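Local coordinates for penicillin-binding protein 2B (PDB 2WAD) that probably cross-links the peptide stems of adjacent glycan strands as a penicillin-binding transpeptidase of the pneumococcal cell wall elongation machinery, at residues 649-654 and 663-668; 342-347 and 523-528. All blocks are in the same frame, centred on the assembly; numbering follows the deposited sequence.

Interaction 1 of 2, residues 649-654 and 663-668; sequences VVFPHN and PAIARD. Unlike the reference sequence in segment 663-668: A664 (reference Ser). With ZN (zinc ion), chain E.
V649 on the strand and A666 on the helix mark the closest approach of the two backbones, their CA atoms lying 6.3 Å apart. The V649 side chain points at the helix and divides its work between two methyls. V649 CG2, anti to the carbonyl carbon, reaches the helix backbone itself, 3.9 Å from the N of A666, and also lies 4.1 Å from the CB of that alanine. I665 comes in almost at a right angle to the valine; its branch methyl CG2 meets V649 CG2 at 4.0 Å and stays close to CG1 as well. The longer arm of I665 serves a different partner. With CG1 beside the backbone N (chi1 -63°) and the chain extended beyond it, CD1 of I665 arrives at the edge of the F651 ring, in its plane, 4.0 Å from CD2. The isoleucine thus reaches V649 with one branch and F651 with the other. One face of F651 is occupied by the amide of N654, whose ND2 stands 3.4 Å above the ring plane toward the rim and is hydrogen-bonded to E331. Between F651 and N654, H653 binds a zinc ion through NE2, with two waters in the metal's shell. On the helix, R667 grips a single oxygen, OD2 of D668, side-on with NE and NH2, while the other oxygen, OD1, is hydrogen-bonded to the hydroxyl of Y327. All four residues that touch are buried. Helix 314-334 closes the group from another direction, with L324 and Y327 against I665 and the F328 ring against F651. Together helices 314-334 and 661-676 cover one face of the central antiparallel sheet, to which strand 645-650 belongs.

Interaction 2 of 2, residues 342-347 and 523-528; sequences GVYAVA and YTPMQL
Y344 lays its CB against the ring of P525, whose CG approaches to 3.6 Å, the tightest point between strand 342-347 and the start of helix 525-536. The two side chains meet at a slant, and it is the root of the tyrosine that does the touching: chi1 near -65° sets CG beside the backbone N, and the ring then runs away from the helix, meeting that of F382 and ending in a hydrogen bond between its OH and OD2 of D373. Two residues on, V346 faces the helix with both methyls. V346 CG2 sits over the peptide link between P525 and M526, 4.0 Å from the C of P525, and 4.2 Å from that proline's CB. V346 CG1 turns to M526, whose SD and CE both lie 3.8 Å away. The methionine leaves the helix past the strand rather than at it, but bends at chi2 (67°) and chi3 (62°) bring its sulfur and terminal methyl back across V346 at roughly a right angle. T524 and Q527 form a capping box at the helix start: T524 OG1 accepts from Q527 N at 3.1 Å, and T524 N returns a bond of 2.9 Å to Q527 OE1, in the carbonyl plane on a lone pair. The amide of Q527 is fixed further by NE2, bonded to the carbonyls of S489 and T500. This is consistent with P525, the first helical residue after the cap, being held in place against the sheet. The side-chain contacts between strand and helix are apolar, with a thioether among aliphatic groups; their cohesion therefore rests on close fit and exclusion of water, whereas the capping box pairs the backbone N atoms of T524 and Q527.

How the interactions relate
Interactions 1 and 2 lie with centres 10 Å apart and illustrate how a transpeptidase sheet is packed from both faces. Strands 342-348 and 645-650 are antiparallel neighbours, joined by a probable backbone hydrogen bond from V650 N to Y344 O (2.8 Å). Alternate side chains then divide between two layers: V649 serves helix 661-676, while V650 turns to P525 and L528 of helix 525-536. The F651 ring adds a further link between the two contacts, its CD2 lying 3.6 Å from CG2 of V343. Along the chain interaction 2 closes before interaction 1 opens, so the C-terminal strand and helix complete a layered domain, the penicillin-binding transpeptidase (serine beta-lactamase-like) fold.

Interaction 1 of 2, residues 649-654 and 663-668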
ATOM      1  N   VAL A 649      -0.652 -15.847  -9.839  1.00 30.53           N
ATOM      2  CA  VAL A 649       0.273 -15.376 -10.854  1.00 32.57           C
ATOM      3  C   VAL A 649      -0.579 -14.802 -11.956  1.00 31.78           C
ATOM      4  O   VAL A 649      -1.520 -15.448 -12.405  1.00 33.12           O
ATOM      5  CB  VAL A 649       1.189 -16.509 -11.408  1.00 32.61           C
ATOM      6  CG1 VAL A 649       1.948 -15.981 -12.645  1.00 32.22           C
ATOM      7  CG2 VAL A 649       2.152 -16.997 -10.307  1.00 28.16           C
ATOM      8  N   VAL A 650      -0.264 -13.575 -12.350  1.00 31.54           N
ATOM      9  CA  VAL A 650      -1.095 -12.858 -13.308  1.00 31.78           C
ATOM     10  C   VAL A 650      -0.166 -12.425 -14.431  1.00 34.00           C
ATOM     11  O   VAL A 650       0.769 -11.667 -14.209  1.00 34.82           O
ATOM     12  CB  VAL A 650      -1.784 -11.621 -12.653  1.00 32.01           C
ATOM     13  CG1 VAL A 650      -2.571 -10.840 -13.691  1.00 31.07           C
ATOM     14  CG2 VAL A 650      -2.715 -12.085 -11.481  1.00 31.82           C
ATOM     15  N   PHE A 651      -0.406 -12.938 -15.629  1.00 33.69           N
ATOM     16  CA  PHE A 651       0.490 -12.704 -16.758  1.00 33.75           C
ATOM     17  C   PHE A 651      -0.405 -12.415 -17.946  1.00 32.52           C
ATOM     18  O   PHE A 651      -0.769 -13.327 -18.683  1.00 32.11           O
ATOM     19  CB  PHE A 651       1.300 -13.981 -17.050  1.00 35.26           C
ATOM     20  CG  PHE A 651       2.541 -13.742 -17.888  1.00 34.27           C
ATOM     21  CD1 PHE A 651       2.527 -12.832 -18.918  1.00 34.81           C
ATOM     22  CD2 PHE A 651       3.719 -14.448 -17.638  1.00 33.89           C
ATOM     23  CE1 PHE A 651       3.657 -12.595 -19.693  1.00 39.01           C
ATOM     24  CE2 PHE A 651       4.865 -14.227 -18.409  1.00 32.86           C
ATOM     25  CZ  PHE A 651       4.827 -13.299 -19.447  1.00 31.07           C
ATOM     26  N   PRO A 652      -0.786 -11.148 -18.127  1.00 33.71           N
ATOM     27  CA  PRO A 652      -1.817 -10.816 -19.106  1.00 33.44           C
ATOM     28  C   PRO A 652      -1.317 -10.744 -20.561  1.00 34.34           C
ATOM     29  O   PRO A 652      -0.162 -10.445 -20.816  1.00 34.71           O
ATOM     30  CB  PRO A 652      -2.290  -9.436 -18.644  1.00 32.96           C
ATOM     31  CG  PRO A 652      -1.149  -8.882 -17.835  1.00 34.68           C
ATOM     32  CD  PRO A 652      -0.381 -10.002 -17.287  1.00 33.77           C
ATOM     33  N   HIS A 653      -2.201 -11.036 -21.503  1.00 35.78           N
ATOM     34  CA  HIS A 653      -1.960 -10.914 -22.935  1.00 37.15           C
ATOM     35  C   HIS A 653      -0.685 -11.590 -23.418  1.00 39.31           C
ATOM     36  O   HIS A 653       0.089 -11.019 -24.177  1.00 40.76           O
ATOM     37  CB  HIS A 653      -2.063  -9.452 -23.369  1.00 36.85           C
ATOM     38  CG  HIS A 653      -3.370  -8.826 -22.992  1.00 33.83           C
ATOM     39  ND1 HIS A 653      -4.567  -9.256 -23.523  1.00 37.90           N
ATOM     40  CD2 HIS A 653      -3.677  -7.835 -22.119  1.00 33.58           C
ATOM     41  CE1 HIS A 653      -5.559  -8.550 -23.004  1.00 35.48           C
ATOM     42  NE2 HIS A 653      -5.051  -7.698 -22.133  1.00 38.03           N
ATOM     43  N   ASN A 654      -0.466 -12.813 -22.950  1.00 39.30           N
ATOM     44  CA  ASN A 654       0.594 -13.677 -23.441  1.00 41.97           C
ATOM     45  C   ASN A 654      -0.042 -14.557 -24.515  1.00 45.86           C
ATOM     46  O   ASN A 654      -1.009 -15.264 -24.246  1.00 46.38           O
ATOM     47  CB  ASN A 654       1.203 -14.510 -22.296  1.00 40.74           C
ATOM     48  CG  ASN A 654       2.415 -15.340 -22.734  1.00 43.48           C
ATOM     49  OD1 ASN A 654       2.387 -15.982 -23.787  1.00 42.95           O
ATOM     50  ND2 ASN A 654       3.489 -15.310 -21.939  1.00 36.90           N
ATOM     51  N   PRO A 663       1.250 -21.735 -14.663  1.00 34.39           N
ATOM     52  CA  PRO A 663       1.412 -22.812 -13.688  1.00 35.57           C
ATOM     53  C   PRO A 663       2.876 -23.061 -13.325  1.00 35.66           C
ATOM     54  O   PRO A 663       3.177 -23.389 -12.177  1.00 37.72           O
ATOM     55  CB  PRO A 663       0.858 -24.039 -14.427  1.00 38.99           C
ATOM     56  CG  PRO A 663      -0.123 -23.452 -15.446  1.00 37.60           C
ATOM     57  CD  PRO A 663       0.415 -22.124 -15.823  1.00 34.80           C
ATOM     58  N   ALA A 664       3.791 -22.876 -14.278  1.00 35.93           N
ATOM     59  CA  ALA A 664       5.209 -23.176 -14.029  1.00 34.46           C
ATOM     60  C   ALA A 664       5.807 -22.101 -13.127  1.00 32.54           C
ATOM     61  O   ALA A 664       6.615 -22.382 -12.235  1.00 34.64           O
ATOM     62  CB  ALA A 664       5.990 -23.277 -15.351  1.00 33.01           C
ATOM     63  N   ILE A 665       5.405 -20.858 -13.341  1.00 31.32           N
ATOM     64  CA  ILE A 665       5.814 -19.791 -12.426  1.00 33.35           C
ATOM     65  C   ILE A 665       5.287 -20.050 -11.015  1.00 32.47           C
ATOM     66  O   ILE A 665       6.058 -20.027 -10.059  1.00 31.47           O
ATOM     67  CB  ILE A 665       5.397 -18.390 -12.922  1.00 33.85           C
ATOM     68  CG1 ILE A 665       6.092 -18.080 -14.254  1.00 34.75           C
ATOM     69  CG2 ILE A 665       5.764 -17.333 -11.883  1.00 33.04           C
ATOM     70  CD1 ILE A 665       5.416 -16.964 -15.049  1.00 31.98           C
ATOM     71  N   ALA A 666       3.991 -20.346 -10.901  1.00 33.51           N
ATOM     72  CA  ALA A 666       3.362 -20.683  -9.617  1.00 34.74           C
ATOM     73  C   ALA A 666       4.104 -21.820  -8.896  1.00 33.71           C
ATOM     74  O   ALA A 666       4.395 -21.762  -7.702  1.00 38.32           O
ATOM     75  CB  ALA A 666       1.862 -21.059  -9.839  1.00 28.57           C
ATOM     76  N   ARG A 667       4.392 -22.885  -9.626  1.00 34.33           N
ATOM     77  CA  ARG A 667       5.122 -24.031  -9.083  1.00 31.00           C
ATOM     78  C   ARG A 667       6.498 -23.617  -8.598  1.00 30.39           C
ATOM     79  O   ARG A 667       6.947 -24.022  -7.525  1.00 32.90           O
ATOM     80  CB  ARG A 667       5.282 -25.031 -10.233  1.00 29.91           C
ATOM     81  CG  ARG A 667       6.164 -26.244  -9.904  1.00 35.74           C
ATOM     82  CD  ARG A 667       6.524 -26.935 -11.209  1.00 34.79           C
ATOM     83  NE  ARG A 667       7.506 -26.128 -11.940  1.00 34.07           N
ATOM     84  CZ  ARG A 667       7.625 -26.128 -13.260  1.00 40.35           C
ATOM     85  NH1 ARG A 667       6.797 -26.874 -13.980  1.00 38.89           N
ATOM     86  NH2 ARG A 667       8.559 -25.383 -13.851  1.00 34.69           N
ATOM     87  N   ASP A 668       7.203 -22.840  -9.414  1.00 31.76           N
ATOM     88  CA  ASP A 668       8.579 -22.511  -9.078  1.00 34.34           C
ATOM     89  C   ASP A 668       8.617 -21.558  -7.885  1.00 36.18           C
ATOM     90  O   ASP A 668       9.608 -21.551  -7.151  1.00 36.19           O
ATOM     91  CB  ASP A 668       9.302 -21.851 -10.245  1.00 32.95           C
ATOM     92  CG  ASP A 668       9.668 -22.826 -11.352  1.00 36.38           C
ATOM     93  OD1 ASP A 668      10.151 -22.340 -12.389  1.00 39.31           O
ATOM     94  OD2 ASP A 668       9.457 -24.047 -11.224  1.00 39.72           O
TER
HETATM   95 ZN    ZN E 701      -5.944  -6.792 -20.581  1.00 57.20          ZN
HETATM   96  O   HOH W   1      -4.830  -4.861 -20.369  1.00 36.17           O
HETATM   97  O   HOH W   2      -5.895  -7.777 -18.613  1.00 20.95           O

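Interaction 2 of 2, residues 342-347 and 523-528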
ATOM      1  N   GLY A 342       3.115  -6.814 -18.352  1.00 34.48           N
ATOM      2  CA  GLY A 342       4.030  -7.181 -17.276  1.00 37.13           C
ATOM      3  C   GLY A 342       3.577  -8.471 -16.623  1.00 32.97           C
ATOM      4  O   GLY A 342       2.743  -9.144 -17.182  1.00 29.69           O
ATOM      5  N   VAL A 343       4.128  -8.812 -15.462  1.00 33.26           N
ATOM      6  CA  VAL A 343       3.765 -10.069 -14.823  1.00 33.80           C
ATOM      7  C   VAL A 343       3.804  -9.804 -13.316  1.00 35.14           C
ATOM      8  O   VAL A 343       4.646  -9.019 -12.867  1.00 34.90           O
ATOM      9  CB  VAL A 343       4.723 -11.215 -15.255  1.00 33.57           C
ATOM     10  CG1 VAL A 343       6.135 -10.864 -14.860  1.00 32.07           C
ATOM     11  CG2 VAL A 343       4.307 -12.578 -14.613  1.00 30.19           C
ATOM     12  N   TYR A 344       2.879 -10.405 -12.566  1.00 31.88           N
ATOM     13  CA  TYR A 344       2.703 -10.100 -11.146  1.00 31.34           C
ATOM     14  C   TYR A 344       2.453 -11.404 -10.386  1.00 31.34           C
ATOM     15  O   TYR A 344       1.831 -12.312 -10.926  1.00 37.37           O
ATOM     16  CB  TYR A 344       1.503  -9.133 -10.964  1.00 34.42           C
ATOM     17  CG  TYR A 344       1.796  -7.798 -11.613  1.00 32.52           C
ATOM     18  CD1 TYR A 344       2.360  -6.751 -10.882  1.00 33.23           C
ATOM     19  CD2 TYR A 344       1.582  -7.612 -12.969  1.00 31.06           C
ATOM     20  CE1 TYR A 344       2.684  -5.545 -11.479  1.00 33.71           C
ATOM     21  CE2 TYR A 344       1.925  -6.409 -13.586  1.00 32.99           C
ATOM     22  CZ  TYR A 344       2.481  -5.386 -12.837  1.00 38.07           C
ATOM     23  OH  TYR A 344       2.825  -4.203 -13.446  1.00 33.59           O
ATOM     24  N   ALA A 345       2.934 -11.487  -9.148  1.00 30.05           N
ATOM     25  CA  ALA A 345       2.772 -12.656  -8.306  1.00 29.38           C
ATOM     26  C   ALA A 345       2.656 -12.168  -6.882  1.00 29.60           C
ATOM     27  O   ALA A 345       3.386 -11.271  -6.486  1.00 32.65           O
ATOM     28  CB  ALA A 345       3.969 -13.603  -8.411  1.00 28.60           C
ATOM     29  N   VAL A 346       1.758 -12.782  -6.122  1.00 31.48           N
ATOM     30  CA  VAL A 346       1.584 -12.485  -4.709  1.00 32.76           C
ATOM     31  C   VAL A 346       1.466 -13.856  -4.061  1.00 32.82           C
ATOM     32  O   VAL A 346       0.701 -14.713  -4.520  1.00 34.90           O
ATOM     33  CB  VAL A 346       0.256 -11.687  -4.411  1.00 36.07           C
ATOM     34  CG1 VAL A 346      -0.025 -11.628  -2.896  1.00 34.34           C
ATOM     35  CG2 VAL A 346       0.320 -10.272  -4.941  1.00 30.19           C
ATOM     36  N   ALA A 347       2.269 -14.071  -3.029  1.00 31.86           N
ATOM     37  CA  ALA A 347       2.211 -15.295  -2.244  1.00 32.80           C
ATOM     38  C   ALA A 347       1.749 -14.935  -0.838  1.00 32.90           C
ATOM     39  O   ALA A 347       2.275 -13.985  -0.236  1.00 30.88           O
ATOM     40  CB  ALA A 347       3.643 -15.929  -2.157  1.00 31.87           C
ATOM     41  N   TYR A 523      -9.642  -7.789 -11.704  1.00 34.42           N
ATOM     42  CA  TYR A 523      -9.226  -7.880 -10.317  1.00 34.25           C
ATOM     43  C   TYR A 523      -7.721  -7.633 -10.185  1.00 35.83           C
ATOM     44  O   TYR A 523      -6.976  -7.782 -11.167  1.00 35.53           O
ATOM     45  CB  TYR A 523      -9.548  -9.287  -9.802  1.00 33.75           C
ATOM     46  CG  TYR A 523     -10.997  -9.711  -9.945  1.00 31.60           C
ATOM     47  CD1 TYR A 523     -12.058  -8.872  -9.553  1.00 38.27           C
ATOM     48  CD2 TYR A 523     -11.313 -10.932 -10.490  1.00 32.69           C
ATOM     49  CE1 TYR A 523     -13.384  -9.267  -9.673  1.00 30.50           C
ATOM     50  CE2 TYR A 523     -12.626 -11.327 -10.641  1.00 31.10           C
ATOM     51  CZ  TYR A 523     -13.652 -10.515 -10.204  1.00 30.76           C
ATOM     52  OH  TYR A 523     -14.947 -10.967 -10.372  1.00 33.78           O
ATOM     53  N   THR A 524      -7.277  -7.253  -8.988  1.00 32.82           N
ATOM     54  CA  THR A 524      -5.847  -7.080  -8.714  1.00 32.81           C
ATOM     55  C   THR A 524      -5.188  -8.429  -8.359  1.00 32.70           C
ATOM     56  O   THR A 524      -5.857  -9.386  -8.003  1.00 30.87           O
ATOM     57  CB  THR A 524      -5.607  -6.182  -7.498  1.00 32.32           C
ATOM     58  OG1 THR A 524      -6.037  -6.885  -6.331  1.00 35.99           O
ATOM     59  CG2 THR A 524      -6.357  -4.852  -7.595  1.00 36.02           C
ATOM     60  N   PRO A 525      -3.854  -8.507  -8.445  1.00 32.01           N
ATOM     61  CA  PRO A 525      -3.187  -9.762  -8.091  1.00 28.88           C
ATOM     62  C   PRO A 525      -3.367 -10.097  -6.603  1.00 30.79           C
ATOM     63  O   PRO A 525      -3.435 -11.274  -6.263  1.00 31.84           O
ATOM     64  CB  PRO A 525      -1.715  -9.510  -8.480  1.00 28.94           C
ATOM     65  CG  PRO A 525      -1.778  -8.458  -9.573  1.00 28.95           C
ATOM     66  CD  PRO A 525      -3.005  -7.599  -9.248  1.00 32.36           C
ATOM     67  N   MET A 526      -3.456  -9.098  -5.717  1.00 30.38           N
ATOM     68  CA  MET A 526      -3.699  -9.347  -4.303  1.00 28.68           C
ATOM     69  C   MET A 526      -5.064 -10.000  -4.081  1.00 29.85           C
ATOM     70  O   MET A 526      -5.178 -10.957  -3.302  1.00 32.38           O
ATOM     71  CB  MET A 526      -3.507  -8.056  -3.480  1.00 31.80           C
ATOM     72  CG  MET A 526      -3.674  -8.189  -1.974  1.00 29.56           C
ATOM     73  SD  MET A 526      -2.352  -9.195  -1.231  1.00 34.16           S
ATOM     74  CE  MET A 526      -0.932  -8.189  -1.642  1.00 31.92           C
ATOM     75  N   GLN A 527      -6.095  -9.515  -4.771  1.00 30.34           N
ATOM     76  CA  GLN A 527      -7.439 -10.125  -4.702  1.00 30.87           C
ATOM     77  C   GLN A 527      -7.408 -11.596  -5.153  1.00 35.22           C
ATOM     78  O   GLN A 527      -8.066 -12.470  -4.551  1.00 36.69           O
ATOM     79  CB  GLN A 527      -8.447  -9.329  -5.548  1.00 30.79           C
ATOM     80  CG  GLN A 527      -8.829  -7.927  -4.981  1.00 31.22           C
ATOM     81  CD  GLN A 527      -9.759  -7.157  -5.899  1.00 34.45           C
ATOM     82  OE1 GLN A 527      -9.444  -6.948  -7.058  1.00 34.14           O
ATOM     83  NE2 GLN A 527     -10.906  -6.723  -5.389  1.00 37.55           N
ATOM     84  N   LEU A 528      -6.673 -11.861  -6.236  1.00 32.55           N
ATOM     85  CA  LEU A 528      -6.586 -13.244  -6.762  1.00 35.06           C
ATOM     86  C   LEU A 528      -5.785 -14.160  -5.828  1.00 32.76           C
ATOM     87  O   LEU A 528      -6.121 -15.326  -5.709  1.00 33.03           O
ATOM     88  CB  LEU A 528      -6.039 -13.278  -8.208  1.00 34.33           C
ATOM     89  CG  LEU A 528      -7.010 -12.641  -9.219  1.00 34.64           C
ATOM     90  CD1 LEU A 528      -6.273 -12.178 -10.492  1.00 35.88           C
ATOM     91  CD2 LEU A 528      -8.039 -13.673  -9.598  1.00 27.34           C
TER